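Local coordinates for ribonuclease J (Methanolobus psychrophilus R15, PDB 5HAB), which probably degrades RNA from one end as an exoribonuclease of the metallo-beta-lactamase family with a beta-CASP domain, at residues 83-88 and 110-115; 132-137 and 148-153. The protein carries 1 engineered substitution. All blocks are in the same frame, centred on the assembly; numbering follows the deposited sequence.

Contact 1. Residues 83-88 and 110-115; sequences AIPDDT and IGAIPK
A112 and K115 form one side of this small apolar contact, and I84 and P85 form the other. The 110-115 segment begins with a type I beta turn from I110 to I113, closed by the bond from I113 N to I110 O. The turn places A112 toward the 83-88 loop. A112 CB lies 3.8 Å from I84 CG2 and 3.9 Å from I84 CB, so the methyl rests against the branch point of the isoleucine. P85 adds one ring carbon: its CD is 4.1 Å from A112 CB. The backbone of A112 is held as well, by a hydrogen bond to M55. I110 directly follows the HxHxDH signature of the metallo-beta-lactamase fold, in which the second histidine is here an engineered alanine. The contact thus packs the chain just after this motif against the loop that leads from helix 75-81 to strand 96-102. From I113 the chain turns into helix 113-116, and K115 N bonds back to A112 O at 3.0 Å. K115 meets I84 through its CB alone, 4.2 Å from I84 CD1. The two side chains are roughly perpendicular. In I84, CG1 is tucked between the backbone N and the carbonyl carbon (chi1 69°), and an extended chi2 carries CD1 on to K115. The lysine chain bends at chi2 and leads its amine away from the loop. I84 also packs on L78 and I79 of helix 75-81, and the hydroxyl of S75 hydrogen-bonds K115 O.

Contact 2. Residues 132-137 and 148-153; sequences ALIKHQ and NNIVAL
I150 points from the strand toward helix 128-138, and its CD1 meets I134 and K135 together. This methyl is the single atom of I150 in close touch with the helix. It lies 3.6 Å from I134 CG2 and 3.5 Å from K135 CG. The second distance is tighter than usual for two carbons, so the methyl is pressed closely against the lysine. The torsions of I150 explain its reach: CG1 stands anti to the carbonyl carbon (chi1 -55°) and chi2 is near 169°, so the chain runs out extended with CD1 at its tip. I134 meets it with the shorter branch. Its CG2 faces the methyl, and its CB also comes within 4.1 Å of it. The two isoleucines are set at a slant to each other. K135 behaves differently. Its chain is extended beyond CG and passes alongside I150 in the opposite direction. The lysine contributes aliphatic carbon to the contact, at its exposed margin, whereas I134 is buried. The two backbones stay well apart, with 7.8 Å between K135 CA and I150 CA. The arrangement belongs to a beta-alpha-beta unit made of strand 124-126, helix 128-138 and strand 150-152. I124 of the first strand touches both I134 and I150, and V151 is bonded to I124 and A126 through the parallel pairing of the strands. Strand 150-152 is the outermost of its sheet within this chain. Away from the strand, L133 and H136 pack on helix 293-304, within the beta-CASP region.

In the fold
From the N terminus, contact 1 comes first. Residues 83-88 follow helix 75-81, and the chain returns at 110-115 after strand 96-102 and helix 107-110, closing a loop of 21 residues. The chain then passes through strand 124-126 into helix 128-138. Contact 2 closes the shorter loop of 10 residues between 132-137 and 148-153. The two are in series, neither nested nor crossed, with centres about 16 Å apart. They still touch: I110 and I113, from contact 1, pack on I134 of contact 2. Helix 128-138 thus links the turn after the HxHxDH motif to the edge of the sheet.

Contact 1. Residues 83-88 and 110-115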
ATOM      1  N   ALA B  83      25.960   4.175  -6.424  1.00 67.43           N
ATOM      2  CA  ALA B  83      27.065   4.783  -5.640  1.00 41.03           C
ATOM      3  C   ALA B  83      27.496   6.171  -6.128  1.00 37.56           C
ATOM      4  O   ALA B  83      27.098   7.165  -5.520  1.00 33.54           O
ATOM      5  CB  ALA B  83      28.263   3.862  -5.528  1.00 50.92           C
ATOM      6  N   ILE B  84      28.330   6.275  -7.159  1.00 32.05           N
ATOM      7  CA  ILE B  84      28.693   7.618  -7.637  1.00 42.00           C
ATOM      8  C   ILE B  84      28.479   7.727  -9.143  1.00 31.09           C
ATOM      9  O   ILE B  84      28.439   6.712  -9.838  1.00 35.20           O
ATOM     10  CB  ILE B  84      30.149   8.001  -7.258  1.00 43.18           C
ATOM     11  CG1 ILE B  84      31.165   7.161  -8.033  1.00 40.15           C
ATOM     12  CG2 ILE B  84      30.354   7.909  -5.751  1.00 40.02           C
ATOM     13  CD1 ILE B  84      32.600   7.612  -7.820  1.00 38.23           C
ATOM     14  N   PRO B  85      28.339   8.964  -9.654  1.00 24.25           N
ATOM     15  CA  PRO B  85      28.003   9.110 -11.073  1.00 34.70           C
ATOM     16  C   PRO B  85      29.102   8.626 -12.004  1.00 33.57           C
ATOM     17  O   PRO B  85      30.284   8.811 -11.727  1.00 32.05           O
ATOM     18  CB  PRO B  85      27.772  10.623 -11.232  1.00 25.57           C
ATOM     19  CG  PRO B  85      28.290  11.242 -10.004  1.00 33.33           C
ATOM     20  CD  PRO B  85      28.238  10.240  -8.928  1.00 32.21           C
ATOM     21  N   ASP B  86      28.692   7.994 -13.098  1.00 28.41           N
ATOM     22  CA  ASP B  86      29.613   7.501 -14.108  1.00 31.97           C
ATOM     23  C   ASP B  86      30.026   8.643 -15.021  1.00 31.35           C
ATOM     24  O   ASP B  86      29.420   8.855 -16.068  1.00 28.38           O
ATOM     25  CB  ASP B  86      28.961   6.385 -14.917  1.00 31.55           C
ATOM     26  CG  ASP B  86      29.923   5.715 -15.870  1.00 36.21           C
ATOM     27  OD1 ASP B  86      31.083   6.161 -15.981  1.00 39.09           O
ATOM     28  OD2 ASP B  86      29.510   4.731 -16.513  1.00 50.98           O
ATOM     29  N   ASP B  87      31.075   9.358 -14.638  1.00 30.08           N
ATOM     30  CA  ASP B  87      31.500  10.528 -15.391  1.00 39.26           C
ATOM     31  C   ASP B  87      32.517  10.206 -16.489  1.00 34.77           C
ATOM     32  O   ASP B  87      33.061  11.114 -17.111  1.00 49.61           O
ATOM     33  CB  ASP B  87      32.066  11.583 -14.441  1.00 29.65           C
ATOM     34  CG  ASP B  87      33.390  11.178 -13.838  1.00 39.34           C
ATOM     35  OD1 ASP B  87      33.689   9.965 -13.788  1.00 44.35           O
ATOM     36  OD2 ASP B  87      34.131  12.083 -13.407  1.00 40.62           O
ATOM     37  N   THR B  88      32.770   8.922 -16.731  1.00 35.95           N
ATOM     38  CA  THR B  88      33.666   8.532 -17.817  1.00 41.11           C
ATOM     39  C   THR B  88      33.102   8.999 -19.161  1.00 41.61           C
ATOM     40  O   THR B  88      33.855   9.298 -20.093  1.00 46.26           O
ATOM     41  CB  THR B  88      33.895   7.004 -17.857  1.00 41.98           C
ATOM     42  OG1 THR B  88      32.661   6.335 -18.138  1.00 39.75           O
ATOM     43  CG2 THR B  88      34.449   6.508 -16.528  1.00 32.28           C
ATOM     44  N   ILE B 110      27.518  16.724  -2.835  1.00 32.02           N
ATOM     45  CA  ILE B 110      28.973  16.807  -2.716  1.00 36.55           C
ATOM     46  C   ILE B 110      29.605  15.496  -2.277  1.00 35.23           C
ATOM     47  O   ILE B 110      30.818  15.424  -2.115  1.00 43.77           O
ATOM     48  CB  ILE B 110      29.406  17.935  -1.754  1.00 35.20           C
ATOM     49  CG1 ILE B 110      29.061  17.580  -0.305  1.00 39.74           C
ATOM     50  CG2 ILE B 110      28.806  19.267  -2.176  1.00 30.23           C
ATOM     51  CD1 ILE B 110      29.757  18.459   0.714  1.00 42.84           C
ATOM     52  N   GLY B 111      28.794  14.459  -2.101  1.00 29.21           N
ATOM     53  CA  GLY B 111      29.298  13.184  -1.617  1.00 27.16           C
ATOM     54  C   GLY B 111      30.355  12.513  -2.481  1.00 38.21           C
ATOM     55  O   GLY B 111      31.158  11.727  -1.981  1.00 48.34           O
ATOM     56  N   ALA B 112      30.364  12.822  -3.776  1.00 41.10           N
ATOM     57  CA  ALA B 112      31.332  12.228  -4.695  1.00 37.71           C
ATOM     58  C   ALA B 112      32.432  13.215  -5.100  1.00 50.39           C
ATOM     59  O   ALA B 112      33.300  12.872  -5.900  1.00 42.87           O
ATOM     60  CB  ALA B 112      30.634  11.690  -5.936  1.00 35.10           C
ATOM     61  N   ILE B 113      32.371  14.442  -4.578  1.00 50.81           N
ATOM     62  CA  ILE B 113      33.416  15.440  -4.831  1.00 49.01           C
ATOM     63  C   ILE B 113      34.833  14.874  -4.614  1.00 51.37           C
ATOM     64  O   ILE B 113      35.658  14.950  -5.528  1.00 48.56           O
ATOM     65  CB  ILE B 113      33.197  16.715  -3.980  1.00 41.14           C
ATOM     66  CG1 ILE B 113      32.050  17.556  -4.543  1.00 39.09           C
ATOM     67  CG2 ILE B 113      34.471  17.542  -3.916  1.00 52.77           C
ATOM     68  CD1 ILE B 113      32.361  18.201  -5.871  1.00 40.25           C
ATOM     69  N   PRO B 114      35.109  14.265  -3.438  1.00 49.07           N
ATOM     70  CA  PRO B 114      36.474  13.775  -3.203  1.00 49.45           C
ATOM     71  C   PRO B 114      36.905  12.630  -4.110  1.00 51.52           C
ATOM     72  O   PRO B 114      38.067  12.231  -4.066  1.00 69.86           O
ATOM     73  CB  PRO B 114      36.429  13.288  -1.746  1.00 49.74           C
ATOM     74  CG  PRO B 114      35.227  13.909  -1.158  1.00 51.11           C
ATOM     75  CD  PRO B 114      34.251  14.002  -2.269  1.00 42.05           C
ATOM     76  N   LYS B 115      35.990  12.097  -4.907  1.00 46.38           N
ATOM     77  CA  LYS B 115      36.315  10.937  -5.720  1.00 40.59           C
ATOM     78  C   LYS B 115      36.473  11.271  -7.205  1.00 53.21           C
ATOM     79  O   LYS B 115      37.198  10.583  -7.924  1.00 45.57           O
ATOM     80  CB  LYS B 115      35.245   9.859  -5.534  1.00 48.77           C
ATOM     81  CG  LYS B 115      35.512   8.935  -4.354  1.00 60.12           C
ATOM     82  CD  LYS B 115      36.989   8.594  -4.245  1.00 61.94           C
ATOM     83  CE  LYS B 115      37.318   7.941  -2.915  1.00 67.09           C
ATOM     84  NZ  LYS B 115      36.744   6.575  -2.813  1.00 79.99           N
TER

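Contact 2. Residues 132-137 and 148-153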
ATOM      1  N   ALA B 132      32.796  25.619   2.943  1.00 45.00           N
ATOM      2  CA  ALA B 132      33.391  25.148   4.186  1.00 37.20           C
ATOM      3  C   ALA B 132      33.265  23.632   4.312  1.00 51.17           C
ATOM      4  O   ALA B 132      34.226  22.960   4.682  1.00 55.27           O
ATOM      5  CB  ALA B 132      32.753  25.835   5.382  1.00 46.62           C
ATOM      6  N   LEU B 133      32.086  23.093   4.006  1.00 55.63           N
ATOM      7  CA  LEU B 133      31.880  21.648   4.127  1.00 51.39           C
ATOM      8  C   LEU B 133      32.723  20.862   3.125  1.00 52.69           C
ATOM      9  O   LEU B 133      33.249  19.784   3.442  1.00 45.13           O
ATOM     10  CB  LEU B 133      30.408  21.295   3.936  1.00 47.93           C
ATOM     11  CG  LEU B 133      29.463  21.793   5.025  1.00 59.08           C
ATOM     12  CD1 LEU B 133      28.035  21.731   4.522  1.00 49.21           C
ATOM     13  CD2 LEU B 133      29.642  20.997   6.304  1.00 38.71           C
ATOM     14  N   ILE B 134      32.834  21.399   1.913  1.00 46.28           N
ATOM     15  CA  ILE B 134      33.657  20.778   0.887  1.00 53.69           C
ATOM     16  C   ILE B 134      35.118  20.794   1.325  1.00 56.31           C
ATOM     17  O   ILE B 134      35.806  19.783   1.217  1.00 41.00           O
ATOM     18  CB  ILE B 134      33.483  21.453  -0.483  1.00 54.43           C
ATOM     19  CG1 ILE B 134      32.059  21.254  -1.008  1.00 42.71           C
ATOM     20  CG2 ILE B 134      34.471  20.870  -1.479  1.00 37.46           C
ATOM     21  CD1 ILE B 134      31.783  22.026  -2.284  1.00 41.09           C
ATOM     22  N   LYS B 135      35.598  21.930   1.827  1.00 43.43           N
ATOM     23  CA  LYS B 135      36.979  21.992   2.316  1.00 71.48           C
ATOM     24  C   LYS B 135      37.238  20.998   3.437  1.00 73.31           C
ATOM     25  O   LYS B 135      38.210  20.241   3.386  1.00 58.13           O
ATOM     26  CB  LYS B 135      37.354  23.396   2.806  1.00 47.90           C
ATOM     27  CG  LYS B 135      37.460  24.439   1.730  1.00 59.66           C
ATOM     28  CD  LYS B 135      37.911  25.763   2.313  1.00 77.23           C
ATOM     29  CE  LYS B 135      37.835  26.863   1.275  1.00 77.38           C
ATOM     30  NZ  LYS B 135      38.177  28.193   1.846  1.00 65.00           N
ATOM     31  N   HIS B 136      36.367  21.002   4.443  1.00 76.09           N
ATOM     32  CA  HIS B 136      36.530  20.098   5.576  1.00 66.26           C
ATOM     33  C   HIS B 136      36.510  18.648   5.113  1.00 56.77           C
ATOM     34  O   HIS B 136      37.150  17.793   5.718  1.00 68.47           O
ATOM     35  CB  HIS B 136      35.449  20.342   6.635  1.00 67.58           C
ATOM     36  CG  HIS B 136      35.589  21.656   7.339  1.00 75.92           C
ATOM     37  ND1 HIS B 136      34.664  22.117   8.253  1.00 82.33           N
ATOM     38  CD2 HIS B 136      36.541  22.615   7.252  1.00 77.45           C
ATOM     39  CE1 HIS B 136      35.044  23.304   8.699  1.00 69.02           C
ATOM     40  NE2 HIS B 136      36.179  23.626   8.106  1.00 89.14           N
ATOM     41  N   GLN B 137      35.782  18.374   4.037  1.00 61.06           N
ATOM     42  CA  GLN B 137      35.691  17.008   3.539  1.00 63.35           C
ATOM     43  C   GLN B 137      36.933  16.608   2.734  1.00 76.62           C
ATOM     44  O   GLN B 137      37.448  15.504   2.898  1.00 80.57           O
ATOM     45  CB  GLN B 137      34.428  16.841   2.701  1.00 59.21           C
ATOM     46  CG  GLN B 137      34.384  15.577   1.878  1.00 56.32           C
ATOM     47  CD  GLN B 137      33.029  15.368   1.240  1.00 86.86           C
ATOM     48  OE1 GLN B 137      32.774  15.835   0.129  1.00 64.57           O
ATOM     49  NE2 GLN B 137      32.147  14.660   1.941  1.00 80.24           N
ATOM     50  N   ASN B 148      41.100  20.971  -5.777  1.00 50.30           N
ATOM     51  CA  ASN B 148      40.593  22.076  -6.581  1.00 47.27           C
ATOM     52  C   ASN B 148      40.477  23.293  -5.667  1.00 42.85           C
ATOM     53  O   ASN B 148      40.093  23.156  -4.505  1.00 54.69           O
ATOM     54  CB  ASN B 148      39.231  21.730  -7.197  1.00 45.57           C
ATOM     55  CG  ASN B 148      39.244  20.412  -7.960  1.00 54.96           C
ATOM     56  OD1 ASN B 148      39.449  19.342  -7.381  1.00 48.85           O
ATOM     57  ND2 ASN B 148      39.011  20.485  -9.269  1.00 39.66           N
ATOM     58  N   ASN B 149      40.789  24.481  -6.172  1.00 41.83           N
ATOM     59  CA  ASN B 149      40.546  25.681  -5.378  1.00 70.19           C
ATOM     60  C   ASN B 149      39.043  25.898  -5.282  1.00 59.92           C
ATOM     61  O   ASN B 149      38.299  25.585  -6.212  1.00 42.38           O
ATOM     62  CB  ASN B 149      41.252  26.917  -5.961  1.00 42.42           C
ATOM     63  CG  ASN B 149      40.816  27.235  -7.373  1.00 53.12           C
ATOM     64  OD1 ASN B 149      40.895  26.388  -8.263  1.00 55.22           O
ATOM     65  ND2 ASN B 149      40.357  28.467  -7.590  1.00 50.25           N
ATOM     66  N   ILE B 150      38.596  26.455  -4.167  1.00 53.37           N
ATOM     67  CA  ILE B 150      37.175  26.663  -3.983  1.00 39.52           C
ATOM     68  C   ILE B 150      36.855  28.140  -3.888  1.00 50.97           C
ATOM     69  O   ILE B 150      37.419  28.874  -3.075  1.00 56.46           O
ATOM     70  CB  ILE B 150      36.658  25.910  -2.756  1.00 55.83           C
ATOM     71  CG1 ILE B 150      37.024  24.432  -2.863  1.00 46.89           C
ATOM     72  CG2 ILE B 150      35.155  26.063  -2.648  1.00 37.80           C
ATOM     73  CD1 ILE B 150      36.784  23.660  -1.604  1.00 45.07           C
ATOM     74  N   VAL B 151      35.933  28.562  -4.739  1.00 39.51           N
ATOM     75  CA  VAL B 151      35.508  29.939  -4.797  1.00 42.74           C
ATOM     76  C   VAL B 151      34.158  30.049  -4.103  1.00 62.01           C
ATOM     77  O   VAL B 151      33.198  29.327  -4.420  1.00 50.98           O
ATOM     78  CB  VAL B 151      35.433  30.432  -6.246  1.00 47.25           C
ATOM     79  CG1 VAL B 151      35.104  31.917  -6.291  1.00 43.45           C
ATOM     80  CG2 VAL B 151      36.740  30.132  -6.966  1.00 49.32           C
ATOM     81  N   ALA B 152      34.104  30.951  -3.133  1.00 47.06           N
ATOM     82  CA  ALA B 152      32.881  31.203  -2.412  1.00 33.69           C
ATOM     83  C   ALA B 152      32.051  32.212  -3.181  1.00 54.43           C
ATOM     84  O   ALA B 152      32.472  33.349  -3.397  1.00 58.85           O
ATOM     85  CB  ALA B 152      33.182  31.701  -1.005  1.00 40.23           C
ATOM     86  N   LEU B 153      30.865  31.786  -3.594  1.00 48.09           N
ATOM     87  CA  LEU B 153      29.945  32.668  -4.283  1.00 47.08           C
ATOM     88  C   LEU B 153      28.637  32.697  -3.501  1.00 55.43           C
ATOM     89  O   LEU B 153      28.061  31.651  -3.198  1.00 57.94           O
ATOM     90  CB  LEU B 153      29.722  32.200  -5.723  1.00 39.59           C
ATOM     91  CG  LEU B 153      28.958  33.179  -6.610  1.00 48.18           C
ATOM     92  CD1 LEU B 153      29.745  34.473  -6.741  1.00 46.23           C
ATOM     93  CD2 LEU B 153      28.680  32.568  -7.974  1.00 40.67           C
TER